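Local coordinates for alcohol dehydrogenase YqhD (Escherichia coli, PDB 4QGS), which reduces a broad range of short-chain aldehydes, including butanal, propanal and toxic acrolein and malondialdehyde, to alcohols with NADPH, using one catalytic zinc ion per subunit, at residues Phe15-Pro20 / Ile267-Pro272; Gly111-Ala116 / Val179-Ala184; Leu232-Glu237 / Met256-Gln261. All blocks are in the same frame, centred on the assembly; numbering follows the deposited sequence.

Interaction 1. Residues Phe15-Pro20 / Ile267-Pro272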
loop_
_atom_site.group_PDB
_atom_site.type_symbol
_atom_site.label_atom_id
_atom_site.label_comp_id
_atom_site.label_asym_id
_atom_site.label_seq_id
_atom_site.Cartn_x
_atom_site.Cartn_y
_atom_site.Cartn_z
ATOM N N PHE A 15 -1.571 -21.906 4.813
ATOM C CA PHE A 15 -0.856 -20.739 4.322
ATOM C C PHE A 15 0.661 -20.832 4.491
ATOM O O PHE A 15 1.191 -21.676 5.223
ATOM C CB PHE A 15 -1.386 -19.466 4.994
ATOM C CG PHE A 15 -1.189 -19.414 6.490
ATOM C CD1 PHE A 15 0.015 -19.001 7.028
ATOM C CD2 PHE A 15 -2.227 -19.732 7.352
ATOM C CE1 PHE A 15 0.197 -18.925 8.400
ATOM C CE2 PHE A 15 -2.057 -19.657 8.728
ATOM C CZ PHE A 15 -0.843 -19.238 9.252
ATOM N N ASN A 16 1.333 -19.953 3.764
ATOM C CA ASN A 16 2.778 -19.850 3.718
ATOM C C ASN A 16 3.086 -18.383 4.017
ATOM O O ASN A 16 2.837 -17.514 3.174
ATOM C CB ASN A 16 3.287 -20.290 2.337
ATOM C CG ASN A 16 4.792 -20.180 2.179
ATOM O OD1 ASN A 16 5.470 -19.445 2.901
ATOM N ND2 ASN A 16 5.323 -20.903 1.200
ATOM N N LEU A 17 3.585 -18.110 5.221
ATOM C CA LEU A 17 3.761 -16.728 5.684
ATOM C C LEU A 17 5.233 -16.433 5.914
ATOM O O LEU A 17 5.918 -17.148 6.635
ATOM C CB LEU A 17 2.959 -16.485 6.969
ATOM C CG LEU A 17 3.139 -15.149 7.701
ATOM C CD1 LEU A 17 2.707 -13.988 6.804
ATOM C CD2 LEU A 17 2.342 -15.154 8.997
ATOM N N HIS A 18 5.729 -15.366 5.300
ATOM C CA HIS A 18 7.132 -15.018 5.452
ATOM C C HIS A 18 7.276 -13.506 5.497
ATOM O O HIS A 18 6.908 -12.810 4.546
ATOM C CB HIS A 18 7.964 -15.602 4.311
ATOM C CG HIS A 18 9.438 -15.438 4.492
ATOM N ND1 HIS A 18 10.281 -15.107 3.455
ATOM C CD2 HIS A 18 10.222 -15.550 5.592
ATOM C CE1 HIS A 18 11.520 -15.025 3.906
ATOM N NE2 HIS A 18 11.512 -15.298 5.198
ATOM N N THR A 19 7.782 -13.010 6.621
ATOM C CA THR A 19 7.958 -11.575 6.823
ATOM C C THR A 19 9.370 -11.282 7.347
ATOM O O THR A 19 9.573 -11.065 8.541
ATOM C CB THR A 19 6.898 -11.016 7.796
ATOM O OG1 THR A 19 6.964 -11.731 9.036
ATOM C CG2 THR A 19 5.499 -11.153 7.214
ATOM N N PRO A 20 10.359 -11.283 6.445
ATOM C CA PRO A 20 11.759 -11.291 6.878
ATOM C C PRO A 20 12.344 -9.913 7.207
ATOM O O PRO A 20 13.437 -9.837 7.770
ATOM C CB PRO A 20 12.475 -11.899 5.676
ATOM C CG PRO A 20 11.667 -11.440 4.512
ATOM C CD PRO A 20 10.234 -11.455 4.988
ATOM N N ILE A 267 -2.499 -10.664 8.746
ATOM C CA ILE A 267 -3.960 -10.670 8.732
ATOM C C ILE A 267 -4.565 -11.348 7.506
ATOM O O ILE A 267 -5.737 -11.722 7.524
ATOM C CB ILE A 267 -4.532 -9.249 8.841
ATOM C CG1 ILE A 267 -3.922 -8.349 7.771
ATOM C CG2 ILE A 267 -4.265 -8.688 10.233
ATOM C CD1 ILE A 267 -4.709 -7.076 7.565
ATOM N N GLY A 268 -3.776 -11.515 6.449
ATOM C CA GLY A 268 -4.282 -12.130 5.234
ATOM C C GLY A 268 -3.917 -13.600 5.097
ATOM O O GLY A 268 -4.414 -14.276 4.204
ATOM N N ALA A 269 -3.043 -14.088 5.974
ATOM C CA ALA A 269 -2.551 -15.456 5.849
ATOM C C ALA A 269 -3.644 -16.438 6.211
ATOM O O ALA A 269 -4.120 -16.457 7.346
ATOM C CB ALA A 269 -1.320 -15.671 6.732
ATOM N N GLY A 270 -4.051 -17.235 5.230
ATOM C CA GLY A 270 -5.016 -18.300 5.450
ATOM C C GLY A 270 -6.486 -17.909 5.455
ATOM O O GLY A 270 -7.329 -18.682 5.934
ATOM N N VAL A 271 -6.805 -16.726 4.926
ATOM C CA VAL A 271 -8.185 -16.264 4.886
ATOM C C VAL A 271 -8.552 -15.788 3.479
ATOM O O VAL A 271 -7.665 -15.457 2.686
ATOM C CB VAL A 271 -8.430 -15.135 5.900
ATOM C CG1 VAL A 271 -8.220 -15.662 7.333
ATOM C CG2 VAL A 271 -7.517 -13.970 5.634
ATOM N N PRO A 272 -9.856 -15.773 3.163
ATOM C CA PRO A 272 -10.275 -15.328 1.826
ATOM C C PRO A 272 -9.908 -13.878 1.621
ATOM O O PRO A 272 -9.890 -13.107 2.586
ATOM C CB PRO A 272 -11.800 -15.506 1.843
ATOM C CG PRO A 272 -12.067 -16.460 2.963
ATOM C CD PRO A 272 -11.003 -16.198 3.981
#
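The methyl group of Ala-269 lies over one face of the aromatic ring of Phe-15, its CB 3.8 Å from the ring centroid and 21° off the ring normal. This CH-pi contact is displaced toward one side of the ring, and the nearest ring carbon, CD1, is 3.6 Å from Ala-269 CB. The benzyl stem packs just as closely: Phe-15 CB comes within 3.5 Å of Gly-270 N. A chi1 of 63° sets CG between the backbone N and carbonyl carbon of Phe-15 and turns the ring face to the Ala-269 methyl. The two small residues occupy the inner corners of a type II beta turn, Gly-268 to Val-271. Glycine suits the third place, where phi is 82°; a beta carbon there would also collide with Phe-15 CD2. The turn's own closing bond, Val-271 N to Gly-268 O, is weak, but Gln-273 also binds Gly-268 O and Gln-224 binds Ala-269 O. The other end of the contact is loose. Leu-17 CD2 stays 4.3 Å from Ala-269 CB, and both Phe-15 and Leu-17 are largely exposed, while Ala-269 is buried. Far from the annotated sites, the contact lays the N-terminal segment leading to strand 22-25 against the connection between helices 249-262 and 276-288; Ile-267 and Val-271 seat that connection on helix 222-244.

Interaction 2. Residues Gly111-Ala116 / Val179-Ala184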
loop_
_atom_site.group_PDB
_atom_site.type_symbol
_atom_site.label_atom_id
_atom_site.label_comp_id
_atom_site.label_asym_id
_atom_site.label_seq_id
_atom_site.Cartn_x
_atom_site.Cartn_y
_atom_site.Cartn_z
ATOM N N GLY A 111 10.654 0.753 -6.648
ATOM C CA GLY A 111 11.653 0.921 -7.678
ATOM C C GLY A 111 12.993 0.381 -7.223
ATOM O O GLY A 111 13.754 -0.181 -8.003
ATOM N N THR A 112 13.290 0.552 -5.944
ATOM C CA THR A 112 14.567 0.088 -5.435
ATOM C C THR A 112 14.589 -1.439 -5.374
ATOM O O THR A 112 15.624 -2.064 -5.615
ATOM C CB THR A 112 14.861 0.716 -4.058
ATOM O OG1 THR A 112 14.884 2.144 -4.207
ATOM C CG2 THR A 112 16.204 0.243 -3.528
ATOM N N LYS A 113 13.441 -2.042 -5.089
ATOM C CA LYS A 113 13.338 -3.498 -5.103
ATOM C C LYS A 113 13.701 -4.015 -6.485
ATOM O O LYS A 113 14.407 -5.017 -6.636
ATOM C CB LYS A 113 11.932 -3.955 -4.714
ATOM C CG LYS A 113 11.599 -3.798 -3.236
ATOM C CD LYS A 113 10.243 -4.410 -2.905
ATOM C CE LYS A 113 9.900 -4.258 -1.435
ATOM N NZ LYS A 113 8.600 -4.905 -1.101
ATOM N N PHE A 114 13.223 -3.314 -7.502
ATOM C CA PHE A 114 13.502 -3.719 -8.866
ATOM C C PHE A 114 14.987 -3.583 -9.180
ATOM O O PHE A 114 15.582 -4.475 -9.776
ATOM C CB PHE A 114 12.670 -2.893 -9.842
ATOM C CG PHE A 114 12.971 -3.180 -11.270
ATOM C CD1 PHE A 114 12.549 -4.364 -11.860
ATOM C CD2 PHE A 114 13.685 -2.276 -12.028
ATOM C CE1 PHE A 114 12.832 -4.632 -13.184
ATOM C CE2 PHE A 114 13.960 -2.535 -13.346
ATOM C CZ PHE A 114 13.542 -3.717 -13.927
ATOM N N ILE A 115 15.586 -2.466 -8.768
ATOM C CA ILE A 115 17.015 -2.257 -8.976
ATOM C C ILE A 115 17.839 -3.379 -8.336
ATOM O O ILE A 115 18.755 -3.914 -8.958
ATOM C CB ILE A 115 17.466 -0.892 -8.413
ATOM C CG1 ILE A 115 16.765 0.240 -9.156
ATOM C CG2 ILE A 115 18.970 -0.735 -8.526
ATOM C CD1 ILE A 115 16.900 1.608 -8.476
ATOM N N ALA A 116 17.488 -3.753 -7.109
ATOM C CA ALA A 116 18.202 -4.795 -6.376
ATOM C C ALA A 116 18.192 -6.141 -7.105
ATOM O O ALA A 116 19.191 -6.862 -7.122
ATOM C CB ALA A 116 17.604 -4.955 -4.986
ATOM N N VAL A 179 14.016 -9.658 -2.776
ATOM C CA VAL A 179 13.996 -8.209 -2.978
ATOM C C VAL A 179 13.369 -7.526 -1.779
ATOM O O VAL A 179 13.197 -6.306 -1.763
ATOM C CB VAL A 179 13.221 -7.801 -4.243
ATOM C CG1 VAL A 179 13.731 -8.572 -5.438
ATOM C CG2 VAL A 179 11.725 -8.023 -4.050
ATOM N N GLN A 180 13.020 -8.316 -0.774
ATOM C CA GLN A 180 12.513 -7.744 0.457
ATOM C C GLN A 180 13.642 -7.052 1.194
ATOM O O GLN A 180 14.751 -7.579 1.263
ATOM C CB GLN A 180 11.884 -8.797 1.360
ATOM C CG GLN A 180 10.969 -9.731 0.633
ATOM C CD GLN A 180 9.828 -10.187 1.497
ATOM O OE1 GLN A 180 8.953 -9.390 1.845
ATOM N NE2 GLN A 180 9.807 -11.469 1.836
ATOM N N PRO A 181 13.359 -5.870 1.752
ATOM C CA PRO A 181 14.403 -5.169 2.503
ATOM C C PRO A 181 14.865 -5.948 3.730
ATOM O O PRO A 181 14.069 -6.592 4.424
ATOM C CB PRO A 181 13.724 -3.850 2.911
ATOM C CG PRO A 181 12.275 -4.100 2.812
ATOM C CD PRO A 181 12.092 -5.124 1.721
ATOM N N VAL A 182 16.165 -5.897 3.997
ATOM C CA VAL A 182 16.689 -6.549 5.180
ATOM C C VAL A 182 16.163 -5.817 6.410
ATOM O O VAL A 182 15.912 -6.436 7.436
ATOM C CB VAL A 182 18.235 -6.590 5.180
ATOM C CG1 VAL A 182 18.731 -7.545 4.117
ATOM C CG2 VAL A 182 18.805 -5.218 4.934
ATOM N N PHE A 183 15.985 -4.497 6.299
ATOM C CA PHE A 183 15.421 -3.720 7.405
ATOM C C PHE A 183 14.587 -2.551 6.910
ATOM O O PHE A 183 14.726 -2.115 5.784
ATOM C CB PHE A 183 16.522 -3.184 8.335
ATOM C CG PHE A 183 17.469 -2.243 7.652
ATOM C CD1 PHE A 183 17.173 -0.898 7.536
ATOM C CD2 PHE A 183 18.652 -2.711 7.110
ATOM C CE1 PHE A 183 18.036 -0.040 6.888
ATOM C CE2 PHE A 183 19.526 -1.851 6.464
ATOM C CZ PHE A 183 19.214 -0.521 6.350
ATOM N N ALA A 184 13.744 -2.035 7.789
ATOM C CA ALA A 184 12.990 -0.824 7.497
ATOM C C ALA A 184 13.009 0.061 8.727
ATOM O O ALA A 184 12.663 -0.392 9.833
ATOM C CB ALA A 184 11.549 -1.169 7.081
#
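Lys-113 NZ hydrogen-bonds to the backbone O of Gly-160, an NADP(+)-binding residue, after its side chain has passed over the backbone of Val-179. The setting is the Rossmann-like dinucleotide-binding domain of iron-containing alcohol dehydrogenases. Helix 106-119, which begins with the NADP(+)-binding residues Gly-106 and Ser-107, packs here on the loop entering strand 183-186 of the parallel sheet. A long residue suits the place because its methylenes run past the Val-179 carbonyl and along the valine and proline side chains while the ammonium group goes on to a polar partner. With chi1 at -73°, CG stands anti to the carbonyl carbon, and from there the chain is fully extended. Lys-113 CG lies 3.3 Å from Val-179 O, and CD and CE follow past the same oxygen. The lysine and valine side chains cross at about a right angle, and the branched Val-179 turns CG2 to the lysine methylenes and CG1 to the helix backbone, 3.8 Å from Lys-113 O. Were an alanine to stand in place of Lys-113, Gly-160 O would probably lose this donor and a gap would open beside Val-179 O and Pro-181 CD. The rigid proline ring meets the far end of the aliphatic run, with Pro-181 CD 3.9 Å from Lys-113 CE.

Interaction 3. Residues Leu232-Glu237 / Met256-Gln261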
loop_
_atom_site.group_PDB
_atom_site.type_symbol
_atom_site.label_atom_id
_atom_site.label_comp_id
_atom_site.label_asym_id
_atom_site.label_seq_id
_atom_site.Cartn_x
_atom_site.Cartn_y
_atom_site.Cartn_z
ATOM N N LEU A 232 -8.422 -2.040 12.624
ATOM C CA LEU A 232 -9.537 -1.157 12.246
ATOM C C LEU A 232 -9.921 -0.251 13.417
ATOM O O LEU A 232 -10.062 0.967 13.266
ATOM C CB LEU A 232 -10.737 -1.990 11.775
ATOM C CG LEU A 232 -10.462 -2.809 10.516
ATOM C CD1 LEU A 232 -11.587 -3.791 10.252
ATOM C CD2 LEU A 232 -10.303 -1.869 9.300
ATOM N N LEU A 233 -10.042 -0.841 14.604
ATOM C CA LEU A 233 -10.360 -0.087 15.806
ATOM C C LEU A 233 -9.323 1.005 16.094
ATOM O O LEU A 233 -9.667 2.124 16.484
ATOM C CB LEU A 233 -10.472 -1.056 17.001
ATOM C CG LEU A 233 -11.800 -1.821 16.990
ATOM C CD1 LEU A 233 -11.674 -3.103 17.813
ATOM C CD2 LEU A 233 -12.927 -0.957 17.514
ATOM N N THR A 234 -8.050 0.673 15.897
ATOM C CA THR A 234 -6.955 1.618 16.112
ATOM C C THR A 234 -7.008 2.775 15.107
ATOM O O THR A 234 -6.812 3.927 15.464
ATOM C CB THR A 234 -5.597 0.905 16.014
ATOM O OG1 THR A 234 -5.541 -0.122 17.025
ATOM C CG2 THR A 234 -4.458 1.890 16.260
ATOM N N LEU A 235 -7.266 2.454 13.849
ATOM C CA LEU A 235 -7.352 3.491 12.816
ATOM C C LEU A 235 -8.547 4.406 13.062
ATOM O O LEU A 235 -8.468 5.624 12.834
ATOM C CB LEU A 235 -7.432 2.852 11.424
ATOM C CG LEU A 235 -6.167 2.152 10.914
ATOM C CD1 LEU A 235 -6.430 1.399 9.607
ATOM C CD2 LEU A 235 -5.006 3.142 10.746
ATOM N N ILE A 236 -9.661 3.845 13.520
ATOM C CA ILE A 236 -10.850 4.669 13.783
ATOM C C ILE A 236 -10.616 5.593 14.973
ATOM O O ILE A 236 -11.019 6.768 14.959
ATOM C CB ILE A 236 -12.095 3.793 14.017
ATOM C CG1 ILE A 236 -12.518 3.157 12.695
ATOM C CG2 ILE A 236 -13.233 4.612 14.602
ATOM C CD1 ILE A 236 -13.409 1.934 12.850
ATOM N N GLU A 237 -9.914 5.093 15.982
ATOM C CA GLU A 237 -9.646 5.912 17.159
ATOM C C GLU A 237 -8.600 6.995 16.903
ATOM O O GLU A 237 -8.834 8.165 17.213
ATOM C CB GLU A 237 -9.200 5.052 18.347
ATOM C CG GLU A 237 -9.007 5.908 19.607
ATOM C CD GLU A 237 -8.983 5.088 20.890
ATOM O OE1 GLU A 237 -9.005 3.838 20.806
ATOM O OE2 GLU A 237 -8.954 5.701 21.982
ATOM N N MET A 256 0.985 4.841 12.246
ATOM C CA MET A 256 2.039 4.293 11.404
ATOM C C MET A 256 2.168 2.776 11.588
ATOM O O MET A 256 2.349 2.034 10.616
ATOM C CB MET A 256 3.378 4.960 11.709
ATOM C CG MET A 256 4.466 4.633 10.703
ATOM S SD MET A 256 6.017 5.473 11.127
ATOM C CE MET A 256 6.812 5.523 9.528
ATOM N N TRP A 257 2.079 2.324 12.833
ATOM C CA TRP A 257 2.264 0.902 13.130
ATOM C C TRP A 257 1.038 0.114 12.702
ATOM O O TRP A 257 1.159 -0.976 12.135
ATOM C CB TRP A 257 2.567 0.687 14.621
ATOM C CG TRP A 257 3.064 -0.722 14.991
ATOM C CD1 TRP A 257 2.682 -1.462 16.082
ATOM C CD2 TRP A 257 4.030 -1.522 14.286
ATOM N NE1 TRP A 257 3.348 -2.674 16.094
ATOM C CE2 TRP A 257 4.177 -2.734 15.002
ATOM C CE3 TRP A 257 4.783 -1.339 13.118
ATOM C CZ2 TRP A 257 5.045 -3.744 14.587
ATOM C CZ3 TRP A 257 5.648 -2.340 12.714
ATOM C CH2 TRP A 257 5.772 -3.533 13.452
ATOM N N ALA A 258 -0.146 0.670 12.940
ATOM C CA ALA A 258 -1.370 0.049 12.439
ATOM C C ALA A 258 -1.358 -0.094 10.917
ATOM O O ALA A 258 -1.717 -1.152 10.384
ATOM C CB ALA A 258 -2.602 0.842 12.884
ATOM N N ALA A 259 -0.968 0.975 10.214
ATOM C CA ALA A 259 -0.952 0.962 8.761
ATOM C C ALA A 259 0.056 -0.061 8.254
ATOM O O ALA A 259 -0.170 -0.747 7.254
ATOM C CB ALA A 259 -0.633 2.385 8.218
ATOM N N THR A 260 1.168 -0.188 8.967
ATOM C CA THR A 260 2.171 -1.164 8.595
ATOM C C THR A 260 1.601 -2.570 8.691
ATOM O O THR A 260 1.846 -3.389 7.818
ATOM C CB THR A 260 3.431 -1.035 9.468
ATOM O OG1 THR A 260 4.027 0.243 9.219
ATOM C CG2 THR A 260 4.435 -2.115 9.119
ATOM N N GLN A 261 0.820 -2.847 9.729
ATOM C CA GLN A 261 0.208 -4.174 9.840
ATOM C C GLN A 261 -0.856 -4.391 8.759
ATOM O O GLN A 261 -0.994 -5.494 8.238
ATOM C CB GLN A 261 -0.376 -4.377 11.239
ATOM C CG GLN A 261 0.696 -4.361 12.322
ATOM C CD GLN A 261 1.707 -5.486 12.111
ATOM O OE1 GLN A 261 1.330 -6.625 11.898
ATOM N NE2 GLN A 261 2.986 -5.153 12.144
#
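Ala-258 presents its methyl group to two neighbouring residues of the facing helix, Thr-234 and Leu-235. Its CB is 4.0 Å from Thr-234 CG2 and equally 4.0 Å from Leu-235 CD2, so one small side chain receives a methyl from each. No hydrogen bond crosses between 232-237 and 256-261. Alanine suits this spot because its lone methyl points toward the partner helix and lets the backbones approach to 6.9 Å between Thr-234 CA and Ala-258 CA. Threonine is used for both of its branches. CG2, anti to the backbone N, goes to the alanine, while OG1 turns back along its own helix and hydrogen-bonds to Gly-230 O, which lets a polar residue pack by its methyl. Leu-235 leaves its helix obliquely, and only its length brings CD2 to the alanine.

The two segments run in roughly opposite directions and form a helical hairpin, helices 222-244 and 249-262, in the all-helical C-terminal domain that carries the zinc site. Farther out, Leu-235 also packs on Ala-206 of helix 196-211, whose Asp-205 and His-209 are zinc ligands, although the Leu-235 side chain remains about 12 Å from the zinc. Within 256-261 a second threonine ties itself to its helix: Thr-260 OG1 is 2.8 Å from Met-256 O, meeting the C=O at 149° and tilted 28° from the carbonyl plane. Thr-260 N binds the same oxygen from the opposite face. Met-256, long and flexible, points away from helix 222-244 and touches Leu-186, Pro-188 and Thr-191 at the junction with the nucleotide-binding domain. Gln-261 NE2 lies 3.4 Å above the Trp-257 ring plane, toward its rim, and this indole also meets the ring of Phe-25.

Interactions 2 and 3 are buried and belong to different domains: interaction 2 joins a helix to the loop that leads into an inner strand of the cofactor-binding sheet, interaction 3 pairs two helices of the metal-binding domain. Interaction 1 lies nearer the surface, joins two loops and sets an aromatic face over an alanine methyl, where interaction 3 sets methyl against methyl. None has a hydrogen bond between its segments, yet only interaction 2 rests on a charged residue, whose amine reaches beyond the contact toward the cofactor site. Helix 222-244, a partner in interaction 3, also supports the 267-272 connection of interaction 1, and Ile-267 touches Gln-261. At its other end interaction 1 meets interaction 2, through Pro-20 against Gln-180.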